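Local structure of Lysine/ornithine decarboxylase (5GJO) at residues R40-R44 and I240-D245; R44-A50 and V253-G258; A174-H180 and L212-G218. The protein decarboxylates both L-lysine and L-ornithine, with the help of pyridoxal 5'-phosphate, to give cadaverine and putrescine, and works as a homodimer. The protein carries 2 engineered substitutions. All coordinates share one frame; numbering follows the deposited sequence.

Contact 1 of 3, residues R40-R44 and I240-D245; sequences RHLPR and INKQID
Arg44 and Asn241 meet just past the end of helix 28-41, where the chain leaves helical geometry at Leu42 and passes over the side of helix 233-247. Starting at CB, the Arg44 side chain lies against Asn241 OD1 on one hand and Ile244 CG2 on the other. CG and CD then run past Asp245 OD1, with CD 3.3 Å from it. Bends at chi2 (-59°) and chi3 (-46°) curl the chain over Ile244 and on toward the C-terminal end of the helix, which brings NH2 to Asp245 OD1 at 2.9 Å in a salt bridge. OD1 lies close to the guanidinium plane, yet NH2 meets it on the anti side and somewhat out of the carboxylate plane, while Ile244 CG2 sits over one face of the guanidinium, toward the rim. NH1 turns to the carbonyl of Phe248, beyond the helix. The backbone of Arg44 is held as well: its N gives a nearly straight bond to Asn241 OD1, 2.9 Å long and in the carbonyl plane. The Asn241 side chain crosses that of Pro43 at about a right angle, its OD1 3.3 Å from Pro43 CD. Farther back along the chain, Leu42 CD1 rests on Asn241 CB and the helix backbone, reaching Ile240 CG2 at 3.9 Å and Ile244 CD1 a little farther off. With a leucine in place of Arg44, Asp245 would probably lose its charged mate and the Phe248 carbonyl a donor, while the backbone bond to Asn241 could remain. The contact thus grades from a buried aliphatic patch at Leu42 to a salt bridge at the exposed Asp245, and in between, the Asn241 amide oxygen helps hold the turn that leads from helix 28-41 into strand 45-50.

Contact 2 of 3, residues R44-A50 and V253-G258; sequences RAGVFYA and VWTEPG. With PLP (pyridoxal-5'-phosphate), chain H.
Gly46 lies against the CE3 corner of the Trp254 indole where two neighbouring parallel strands, 45-50 and 252-255, pair in the PLP-binding TIM barrel. Trp254 CE3 comes within 3.5 Å of Gly46 CA, and a side chain at Gly46 would run into the indole; the bare backbone is the hollow into which that corner of the ring fits. Phe48 points the edge of its ring at the indole, with CE1 3.4 Å from Trp254 CE3 and set toward the rim of the face. The pair is an offset edge-to-face stack, its planes at 73°. Beyond the pair, Trp254 NE1 bonds to Asp214 of the neighbouring strand.

On the other face of the sheet the bumps are aliphatic. Thr255 CG2 fits between the methyl of Ala45, 3.6 Å away, and Val47 CG2, while OG1, anti to the backbone N (chi1 -177°), turns off to the carbonyl of Gly218. Val47 CG1 meets the Pro257 ring at about a right angle, and Met38 of helix 28-41 packs over this patch.

The backbones are laced by bonds from Gly46 N to Val253 O, Thr255 N to Gly46 O and Phe48 N to Thr255 O, and the pairing carries on past the strand with Ala50 N to Pro257 O. There the ends of both segments form part of the cofactor pocket. Ala50 CB presses on the pyridine ring at C6, and Glu256 OE1 approaches PLP N1 to 2.8 Å. Gly258 is bare where a CB would strike PLP C5A, and its N points almost straight at the phosphate oxygen O1P, 3.0 Å away.

Contact 3 of 3, residues A174-H180 and L212-G218; sequences AMGICFH and LTDLDIG. With PLP (pyridoxal-5'-phosphate), chain H.
Phe179 folds over Ile217 at the C-terminal ends of two strands joined in a beta-alpha-beta unit of the TIM barrel: 173-178 and 214-216 run parallel, connected through helix 189-207. Its CG is wedged between the backbone N and carbonyl carbon (chi1 58°), and this turns the ring along the neighbouring chain instead of out from it. Ile217 CA then lies over the ring face, 4.0 Å from the centroid in a CH-pi contact, and Ile217 CB touches CZ at the rim. Between the strands, Asp216 N bonds to Ile177 O and Phe179 N to Asp216 O, while Ile177 N to Asp214 O is weak.

At the other end Met175 stretches out and bends only at chi3, carrying SD and CE obliquely across the Asp214 carboxylate, CE 3.5 Å from OD1. That carboxylate is well occupied: Thr213 OG1 gives OD1 a hydrogen bond on its anti lone pair, and OD2 takes Arg113 and Trp254 NE1. Met175 O receives both Thr213 N and Asp214 N, from opposite faces of its plane. On the helix side Ile177 CD1 meets Leu212 CD1 at 4.1 Å.

Two glycines let the chains run this close. A CB on Gly176 would collide with Asp214 O, and one on Gly218 with Phe179 O. Just before Gly218, Asp216 OD1 takes the Gly218 N in an Asx turn. Segment 174-180 ends at His180: with CG anti to the backbone N (chi1 -162°) the ring reaches on to the cofactor, where, its ND1 bonded to Gly182 N, it sends NE2 to PLP O4P in a hydrogen bond of 3.1 Å.

How the contacts relate
All three contacts belong to the PLP-binding barrel, at different depths. Contact 1 is partly buried on its outer layer of helices, where a salt bridge and an amide hydrogen bond join a small aliphatic patch; contacts 2 and 3 are buried pairings of parallel strands, held by backbone bonds and by close fits at glycines. Arg44 serves both contact 1 and contact 2, whose elements follow each other along the chain: helix 28-41 into strand 45-50, helix 233-247 into strand 252-255. Strands 252-255 and 214-216 are sheet neighbours, so contacts 2 and 3 adjoin, with Thr255 OG1 probably bonded to Gly218 O, and both end at PLP. Contact 1 meets contact 3 through Ile240 and Ile217.

Contact 1 of 3, residues R40-R44 and I240-D245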
loop_
_atom_site.group_PDB
_atom_site.type_symbol
_atom_site.label_atom_id
_atom_site.label_comp_id
_atom_site.label_asym_id
_atom_site.label_seq_id
_atom_site.Cartn_x
_atom_site.Cartn_y
_atom_site.Cartn_z
ATOM N N ARG A 40 -1.062 -3.487 34.319
ATOM C CA ARG A 40 -1.402 -4.485 35.311
ATOM C C ARG A 40 -0.616 -5.799 35.249
ATOM O O ARG A 40 -0.188 -6.290 36.256
ATOM C CB ARG A 40 -2.892 -4.757 35.224
ATOM C CG ARG A 40 -3.488 -5.699 36.227
ATOM C CD ARG A 40 -4.955 -5.954 35.877
ATOM N NE ARG A 40 -5.648 -4.709 35.581
ATOM C CZ ARG A 40 -6.371 -4.422 34.496
ATOM N NH1 ARG A 40 -6.919 -3.238 34.413
ATOM N NH2 ARG A 40 -6.578 -5.280 33.528
ATOM N N HIS A 41 -0.419 -6.337 34.055
ATOM C CA HIS A 41 0.206 -7.661 33.889
ATOM C C HIS A 41 1.674 -7.601 33.581
ATOM O O HIS A 41 2.361 -8.581 33.754
ATOM C CB HIS A 41 -0.538 -8.474 32.819
ATOM C CG HIS A 41 -1.944 -8.807 33.224
ATOM N ND1 HIS A 41 -2.223 -9.641 34.272
ATOM C CD2 HIS A 41 -3.143 -8.330 32.793
ATOM C CE1 HIS A 41 -3.539 -9.697 34.460
ATOM N NE2 HIS A 41 -4.119 -8.887 33.584
ATOM N N LEU A 42 2.122 -6.453 33.122
ATOM C CA LEU A 42 3.507 -6.259 32.798
ATOM C C LEU A 42 3.955 -4.935 33.412
ATOM O O LEU A 42 4.414 -4.062 32.728
ATOM C CB LEU A 42 3.671 -6.294 31.266
ATOM C CG LEU A 42 5.064 -6.271 30.649
ATOM C CD1 LEU A 42 5.999 -7.314 31.212
ATOM C CD2 LEU A 42 4.968 -6.399 29.140
ATOM N N PRO A 43 3.841 -4.824 34.736
ATOM C CA PRO A 43 4.180 -3.551 35.362
ATOM C C PRO A 43 5.625 -3.097 35.205
ATOM O O PRO A 43 5.883 -1.905 35.096
ATOM C CB PRO A 43 3.759 -3.773 36.829
ATOM C CG PRO A 43 3.799 -5.230 37.039
ATOM C CD PRO A 43 3.259 -5.767 35.688
ATOM N N ARG A 44 6.555 -4.026 35.142
ATOM C CA ARG A 44 7.968 -3.677 35.035
ATOM C C ARG A 44 8.359 -2.938 33.740
ATOM O O ARG A 44 9.360 -2.252 33.712
ATOM C CB ARG A 44 8.855 -4.906 35.257
ATOM C CG ARG A 44 8.927 -5.385 36.702
ATOM C CD ARG A 44 9.459 -4.317 37.659
ATOM N NE ARG A 44 10.644 -3.669 37.136
ATOM C CZ ARG A 44 11.843 -4.231 37.074
ATOM N NH1 ARG A 44 12.850 -3.566 36.546
ATOM N NH2 ARG A 44 12.037 -5.446 37.530
ATOM N N ILE A 240 6.561 -12.850 31.137
ATOM C CA ILE A 240 7.604 -11.860 30.773
ATOM C C ILE A 240 7.975 -11.030 32.013
ATOM O O ILE A 240 9.177 -10.804 32.348
ATOM C CB ILE A 240 7.181 -11.053 29.590
ATOM C CG1 ILE A 240 7.031 -11.898 28.331
ATOM C CG2 ILE A 240 8.128 -9.928 29.267
ATOM C CD1 ILE A 240 6.241 -11.238 27.218
ATOM N N ASN A 241 6.948 -10.515 32.717
ATOM C CA ASN A 241 7.180 -9.673 33.892
ATOM C C ASN A 241 7.989 -10.453 34.953
ATOM O O ASN A 241 8.947 -9.865 35.527
ATOM C CB ASN A 241 5.861 -9.175 34.487
ATOM C CG ASN A 241 6.050 -8.015 35.374
ATOM O OD1 ASN A 241 6.317 -6.901 34.961
ATOM N ND2 ASN A 241 5.933 -8.289 36.670
ATOM N N LYS A 242 7.655 -11.732 35.122
ATOM C CA LYS A 242 8.291 -12.604 36.137
ATOM C C LYS A 242 9.800 -12.703 35.796
ATOM O O LYS A 242 10.693 -12.599 36.706
ATOM C CB LYS A 242 7.624 -13.960 36.237
ATOM C CG LYS A 242 8.183 -14.845 37.342
ATOM C CD LYS A 242 7.708 -16.261 37.261
ATOM C CE LYS A 242 8.080 -16.995 38.533
ATOM N NZ LYS A 242 7.451 -18.354 38.557
ATOM N N GLN A 243 10.107 -12.841 34.519
ATOM C CA GLN A 243 11.477 -13.006 34.100
ATOM C C GLN A 243 12.218 -11.690 34.207
ATOM O O GLN A 243 13.443 -11.638 34.517
ATOM C CB GLN A 243 11.543 -13.568 32.674
ATOM C CG GLN A 243 12.958 -13.862 32.158
ATOM C CD GLN A 243 13.422 -15.260 32.499
ATOM O OE1 GLN A 243 13.129 -15.768 33.557
ATOM N NE2 GLN A 243 14.048 -15.927 31.557
ATOM N N ILE A 244 11.536 -10.567 34.014
ATOM C CA ILE A 244 12.172 -9.293 34.219
ATOM C C ILE A 244 12.446 -9.037 35.715
ATOM O O ILE A 244 13.510 -8.538 36.059
ATOM C CB ILE A 244 11.324 -8.115 33.661
ATOM C CG1 ILE A 244 11.225 -8.171 32.116
ATOM C CG2 ILE A 244 11.882 -6.759 34.067
ATOM C CD1 ILE A 244 10.074 -7.413 31.584
ATOM N N ASP A 245 11.498 -9.374 36.577
ATOM C CA ASP A 245 11.784 -9.233 38.031
ATOM C C ASP A 245 12.974 -10.118 38.478
ATOM O O ASP A 245 13.770 -9.708 39.337
ATOM C CB ASP A 245 10.574 -9.494 38.874
ATOM C CG ASP A 245 9.808 -8.226 39.234
ATOM O OD1 ASP A 245 10.389 -7.115 39.205
ATOM O OD2 ASP A 245 8.602 -8.399 39.615
#

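Contact 2 of 3, residues R44-A50 and V253-G258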
loop_
_atom_site.group_PDB
_atom_site.type_symbol
_atom_site.label_atom_id
_atom_site.label_comp_id
_atom_site.label_asym_id
_atom_site.label_seq_id
_atom_site.Cartn_x
_atom_site.Cartn_y
_atom_site.Cartn_z
ATOM N N ARG A 44 6.555 -4.026 35.142
ATOM C CA ARG A 44 7.968 -3.677 35.035
ATOM C C ARG A 44 8.359 -2.938 33.740
ATOM O O ARG A 44 9.360 -2.252 33.712
ATOM C CB ARG A 44 8.855 -4.906 35.257
ATOM C CG ARG A 44 8.927 -5.385 36.702
ATOM C CD ARG A 44 9.459 -4.317 37.659
ATOM N NE ARG A 44 10.644 -3.669 37.136
ATOM C CZ ARG A 44 11.843 -4.231 37.074
ATOM N NH1 ARG A 44 12.850 -3.566 36.546
ATOM N NH2 ARG A 44 12.037 -5.446 37.530
ATOM N N ALA A 45 7.608 -3.128 32.660
ATOM C CA ALA A 45 8.011 -2.559 31.367
ATOM C C ALA A 45 7.202 -1.372 31.063
ATOM O O ALA A 45 6.017 -1.506 30.656
ATOM C CB ALA A 45 7.875 -3.598 30.258
ATOM N N GLY A 46 7.847 -0.194 31.157
ATOM C CA GLY A 46 7.260 1.058 30.764
ATOM C C GLY A 46 6.979 1.095 29.261
ATOM O O GLY A 46 7.709 0.537 28.495
ATOM N N VAL A 47 5.854 1.692 28.879
ATOM C CA VAL A 47 5.383 1.629 27.481
ATOM C C VAL A 47 5.867 2.778 26.589
ATOM O O VAL A 47 5.646 3.982 26.863
ATOM C CB VAL A 47 3.858 1.596 27.471
ATOM C CG1 VAL A 47 3.324 1.541 26.049
ATOM C CG2 VAL A 47 3.350 0.420 28.244
ATOM N N PHE A 48 6.527 2.444 25.494
ATOM C CA PHE A 48 6.758 3.303 24.346
ATOM C C PHE A 48 5.858 2.790 23.204
ATOM O O PHE A 48 6.185 1.808 22.520
ATOM C CB PHE A 48 8.210 3.233 23.811
ATOM C CG PHE A 48 9.223 3.969 24.652
ATOM C CD1 PHE A 48 9.701 3.429 25.804
ATOM C CD2 PHE A 48 9.644 5.216 24.306
ATOM C CE1 PHE A 48 10.649 4.115 26.592
ATOM C CE2 PHE A 48 10.581 5.946 25.060
ATOM C CZ PHE A 48 11.094 5.384 26.222
ATOM N N TYR A 49 4.724 3.414 23.005
ATOM C CA TYR A 49 3.757 2.936 22.001
ATOM C C TYR A 49 4.316 3.074 20.623
ATOM O O TYR A 49 4.747 4.159 20.199
ATOM C CB TYR A 49 2.431 3.704 22.096
ATOM C CG TYR A 49 1.463 3.413 20.937
ATOM C CD1 TYR A 49 1.081 2.101 20.656
ATOM C CD2 TYR A 49 1.039 4.389 20.107
ATOM C CE1 TYR A 49 0.287 1.806 19.551
ATOM C CE2 TYR A 49 0.158 4.134 19.041
ATOM C CZ TYR A 49 -0.234 2.838 18.780
ATOM O OH TYR A 49 -0.988 2.455 17.681
ATOM N N ALA A 50 4.325 1.964 19.907
ATOM C CA ALA A 50 4.808 1.885 18.524
ATOM C C ALA A 50 3.721 2.350 17.565
ATOM O O ALA A 50 2.909 1.635 17.067
ATOM C CB ALA A 50 5.427 0.489 18.154
ATOM N N VAL A 253 13.273 -0.947 32.671
ATOM C CA VAL A 253 12.813 -1.796 31.553
ATOM C C VAL A 253 11.614 -1.216 30.847
ATOM O O VAL A 253 10.752 -0.561 31.461
ATOM C CB VAL A 253 12.518 -3.253 32.029
ATOM C CG1 VAL A 253 12.197 -4.160 30.856
ATOM C CG2 VAL A 253 13.707 -3.800 32.854
ATOM N N TRP A 254 11.600 -1.433 29.534
ATOM C CA TRP A 254 10.649 -0.803 28.666
ATOM C C TRP A 254 10.171 -1.749 27.578
ATOM O O TRP A 254 10.788 -2.791 27.280
ATOM C CB TRP A 254 11.262 0.404 27.940
ATOM C CG TRP A 254 11.934 1.304 28.854
ATOM C CD1 TRP A 254 13.259 1.254 29.236
ATOM C CD2 TRP A 254 11.324 2.369 29.607
ATOM N NE1 TRP A 254 13.508 2.273 30.184
ATOM C CE2 TRP A 254 12.339 2.938 30.438
ATOM C CE3 TRP A 254 10.024 2.872 29.689
ATOM C CZ2 TRP A 254 12.090 4.008 31.270
ATOM C CZ3 TRP A 254 9.778 3.991 30.557
ATOM C CH2 TRP A 254 10.797 4.530 31.306
ATOM N N THR A 255 8.998 -1.416 27.038
ATOM C CA THR A 255 8.431 -2.219 25.942
ATOM C C THR A 255 7.907 -1.309 24.866
ATOM O O THR A 255 7.515 -0.188 25.136
ATOM C CB THR A 255 7.362 -3.217 26.512
ATOM O OG1 THR A 255 6.849 -4.054 25.425
ATOM C CG2 THR A 255 6.219 -2.454 27.241
ATOM N N GLU A 256 7.810 -1.816 23.653
ATOM C CA GLU A 256 7.417 -1.093 22.468
ATOM C C GLU A 256 6.230 -1.796 21.777
ATOM O O GLU A 256 6.310 -2.145 20.592
ATOM C CB GLU A 256 8.599 -0.910 21.457
ATOM C CG GLU A 256 9.767 -0.129 22.017
ATOM C CD GLU A 256 10.918 0.104 21.034
ATOM O OE1 GLU A 256 10.672 -0.131 19.831
ATOM O OE2 GLU A 256 12.050 0.545 21.484
ATOM N N PRO A 257 5.114 -1.998 22.467
ATOM C CA PRO A 257 3.965 -2.606 21.800
ATOM C C PRO A 257 3.396 -1.695 20.708
ATOM O O PRO A 257 3.178 -0.473 20.933
ATOM C CB PRO A 257 2.932 -2.755 22.935
ATOM C CG PRO A 257 3.274 -1.537 23.807
ATOM C CD PRO A 257 4.788 -1.702 23.858
ATOM N N GLY A 258 3.137 -2.264 19.515
ATOM C CA GLY A 258 2.388 -1.612 18.457
ATOM C C GLY A 258 1.014 -2.310 18.294
ATOM O O GLY A 258 -0.004 -1.795 18.746
HETATM N N1 PLP H . 8.944 -1.346 18.009
HETATM C C2 PLP H . 9.725 -1.573 16.925
HETATM C C2A PLP H . 11.141 -1.062 16.901
HETATM C C3 PLP H . 9.188 -2.322 15.762
HETATM O O3 PLP H . 9.954 -2.563 14.662
HETATM C C4 PLP H . 7.789 -2.800 15.843
HETATM C C4A PLP H . 7.165 -3.555 14.734
HETATM O O4A PLP H . 7.596 -3.440 13.599
HETATM C C5 PLP H . 7.041 -2.486 17.084
HETATM C C6 PLP H . 7.672 -1.772 18.100
HETATM C C5A PLP H . 5.608 -2.938 17.244
HETATM O O4P PLP H . 5.518 -4.336 16.983
HETATM P P PLP H . 4.161 -5.142 17.300
HETATM O O1P PLP H . 3.998 -5.005 18.795
HETATM O O2P PLP H . 4.453 -6.547 16.832
HETATM O O3P PLP H . 3.111 -4.419 16.490
HETATM O O HOH W 1 11.468 -1.288 35.022
HETATM O O HOH W 2 -2.265 -0.689 17.580
#

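Contact 3 of 3, residues A174-H180 and L212-G218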
loop_
_atom_site.group_PDB
_atom_site.type_symbol
_atom_site.label_atom_id
_atom_site.label_comp_id
_atom_site.label_asym_id
_atom_site.label_seq_id
_atom_site.Cartn_x
_atom_site.Cartn_y
_atom_site.Cartn_z
ATOM N N ALA A 174 26.226 5.041 26.064
ATOM C CA ALA A 174 25.922 3.614 25.976
ATOM C C ALA A 174 24.993 3.216 27.097
ATOM O O ALA A 174 25.402 2.961 28.259
ATOM C CB ALA A 174 27.219 2.809 25.974
ATOM N N MET A 175 23.680 3.190 26.775
ATOM C CA MET A 175 22.656 3.154 27.795
ATOM C C MET A 175 22.107 1.758 28.062
ATOM O O MET A 175 21.683 1.391 29.199
ATOM C CB MET A 175 21.480 4.079 27.372
ATOM C CG MET A 175 20.510 4.226 28.534
ATOM S SD MET A 175 19.041 5.085 28.001
ATOM C CE MET A 175 18.961 6.161 29.433
ATOM N N GLY A 176 22.087 0.954 27.007
ATOM C CA GLY A 176 21.555 -0.389 27.182
ATOM C C GLY A 176 21.353 -1.216 25.916
ATOM O O GLY A 176 21.982 -0.972 24.870
ATOM N N ILE A 177 20.465 -2.176 26.078
ATOM C CA ILE A 177 20.206 -3.205 25.077
ATOM C C ILE A 177 18.686 -3.246 24.793
ATOM O O ILE A 177 17.867 -3.087 25.701
ATOM C CB ILE A 177 20.712 -4.527 25.538
ATOM C CG1 ILE A 177 22.260 -4.421 25.744
ATOM C CG2 ILE A 177 20.462 -5.623 24.506
ATOM C CD1 ILE A 177 22.893 -5.665 26.290
ATOM N N CYS A 178 18.397 -3.484 23.523
ATOM C CA CYS A 178 17.031 -3.755 23.066
ATOM C C CYS A 178 16.968 -4.947 22.127
ATOM O O CYS A 178 17.947 -5.413 21.561
ATOM C CB CYS A 178 16.425 -2.509 22.353
ATOM S SG CYS A 178 17.106 -2.013 20.807
ATOM N N PHE A 179 15.749 -5.422 21.959
ATOM C CA PHE A 179 15.477 -6.518 21.073
ATOM C C PHE A 179 13.975 -6.468 20.677
ATOM O O PHE A 179 13.148 -5.789 21.352
ATOM C CB PHE A 179 15.846 -7.894 21.618
ATOM C CG PHE A 179 15.174 -8.258 22.902
ATOM C CD1 PHE A 179 13.899 -8.768 22.921
ATOM C CD2 PHE A 179 15.791 -8.094 24.079
ATOM C CE1 PHE A 179 13.266 -9.126 24.079
ATOM C CE2 PHE A 179 15.181 -8.428 25.268
ATOM C CZ PHE A 179 13.911 -8.977 25.282
ATOM N N HIS A 180 13.697 -7.110 19.534
ATOM C CA HIS A 180 12.263 -7.309 19.144
ATOM C C HIS A 180 12.212 -8.769 18.693
ATOM O O HIS A 180 12.974 -9.178 17.800
ATOM C CB HIS A 180 11.835 -6.361 18.085
ATOM C CG HIS A 180 10.355 -6.232 17.961
ATOM N ND1 HIS A 180 9.549 -7.335 17.863
ATOM C CD2 HIS A 180 9.536 -5.157 17.913
ATOM C CE1 HIS A 180 8.284 -6.960 17.698
ATOM N NE2 HIS A 180 8.241 -5.643 17.732
ATOM N N LEU A 212 25.191 -0.396 32.194
ATOM C CA LEU A 212 23.958 -0.275 31.339
ATOM C C LEU A 212 22.797 -0.195 32.299
ATOM O O LEU A 212 22.718 -0.959 33.232
ATOM C CB LEU A 212 23.832 -1.515 30.442
ATOM C CG LEU A 212 25.032 -1.727 29.502
ATOM C CD1 LEU A 212 24.842 -2.959 28.639
ATOM C CD2 LEU A 212 25.343 -0.568 28.591
ATOM N N THR A 213 21.934 0.726 32.012
ATOM C CA THR A 213 20.845 1.099 32.918
ATOM C C THR A 213 19.412 0.698 32.398
ATOM O O THR A 213 18.476 0.648 33.205
ATOM C CB THR A 213 20.834 2.629 33.114
ATOM O OG1 THR A 213 20.751 3.330 31.902
ATOM C CG2 THR A 213 22.146 3.148 33.812
ATOM N N ASP A 214 19.271 0.563 31.079
ATOM C CA ASP A 214 17.973 0.406 30.411
ATOM C C ASP A 214 17.898 -0.794 29.481
ATOM O O ASP A 214 18.817 -1.049 28.745
ATOM C CB ASP A 214 17.693 1.633 29.570
ATOM C CG ASP A 214 17.297 2.833 30.403
ATOM O OD1 ASP A 214 18.120 3.275 31.192
ATOM O OD2 ASP A 214 16.183 3.322 30.247
ATOM N N LEU A 215 16.760 -1.478 29.493
ATOM C CA LEU A 215 16.556 -2.642 28.655
ATOM C C LEU A 215 15.155 -2.427 27.966
ATOM O O LEU A 215 14.211 -2.080 28.634
ATOM C CB LEU A 215 16.498 -3.837 29.505
ATOM C CG LEU A 215 16.104 -5.154 28.919
ATOM C CD1 LEU A 215 17.202 -5.581 27.918
ATOM C CD2 LEU A 215 15.862 -6.216 30.013
ATOM N N ASP A 216 15.110 -2.539 26.645
ATOM C CA ASP A 216 13.842 -2.386 25.884
ATOM C C ASP A 216 13.581 -3.762 25.220
ATOM O O ASP A 216 14.323 -4.200 24.361
ATOM C CB ASP A 216 14.011 -1.269 24.890
ATOM C CG ASP A 216 12.729 -0.893 24.153
ATOM O OD1 ASP A 216 12.047 -1.806 23.700
ATOM O OD2 ASP A 216 12.458 0.328 23.942
ATOM N N ILE A 217 12.497 -4.396 25.630
ATOM C CA ILE A 217 12.096 -5.678 25.181
ATOM C C ILE A 217 11.269 -5.728 23.868
ATOM O O ILE A 217 10.859 -6.820 23.493
ATOM C CB ILE A 217 11.307 -6.423 26.274
ATOM C CG1 ILE A 217 9.921 -5.840 26.537
ATOM C CG2 ILE A 217 12.113 -6.450 27.561
ATOM C CD1 ILE A 217 9.037 -6.832 27.230
ATOM N N GLY A 218 11.055 -4.590 23.245
ATOM C CA GLY A 218 10.343 -4.514 21.964
ATOM C C GLY A 218 8.869 -4.837 22.100
ATOM O O GLY A 218 8.290 -4.683 23.199
HETATM N N1 PLP H . 8.944 -1.346 18.009
HETATM C C2 PLP H . 9.725 -1.573 16.925
HETATM C C2A PLP H . 11.141 -1.062 16.901
HETATM C C3 PLP H . 9.188 -2.322 15.762
HETATM O O3 PLP H . 9.954 -2.563 14.662
HETATM C C4 PLP H . 7.789 -2.800 15.843
HETATM C C4A PLP H . 7.165 -3.555 14.734
HETATM O O4A PLP H . 7.596 -3.440 13.599
HETATM C C5 PLP H . 7.041 -2.486 17.084
HETATM C C6 PLP H . 7.672 -1.772 18.100
HETATM C C5A PLP H . 5.608 -2.938 17.244
HETATM O O4P PLP H . 5.518 -4.336 16.983
HETATM P P PLP H . 4.161 -5.142 17.300
HETATM O O1P PLP H . 3.998 -5.005 18.795
HETATM O O2P PLP H . 4.453 -6.547 16.832
HETATM O O3P PLP H . 3.111 -4.419 16.490
HETATM O O HOH W 3 13.310 -2.981 21.304
#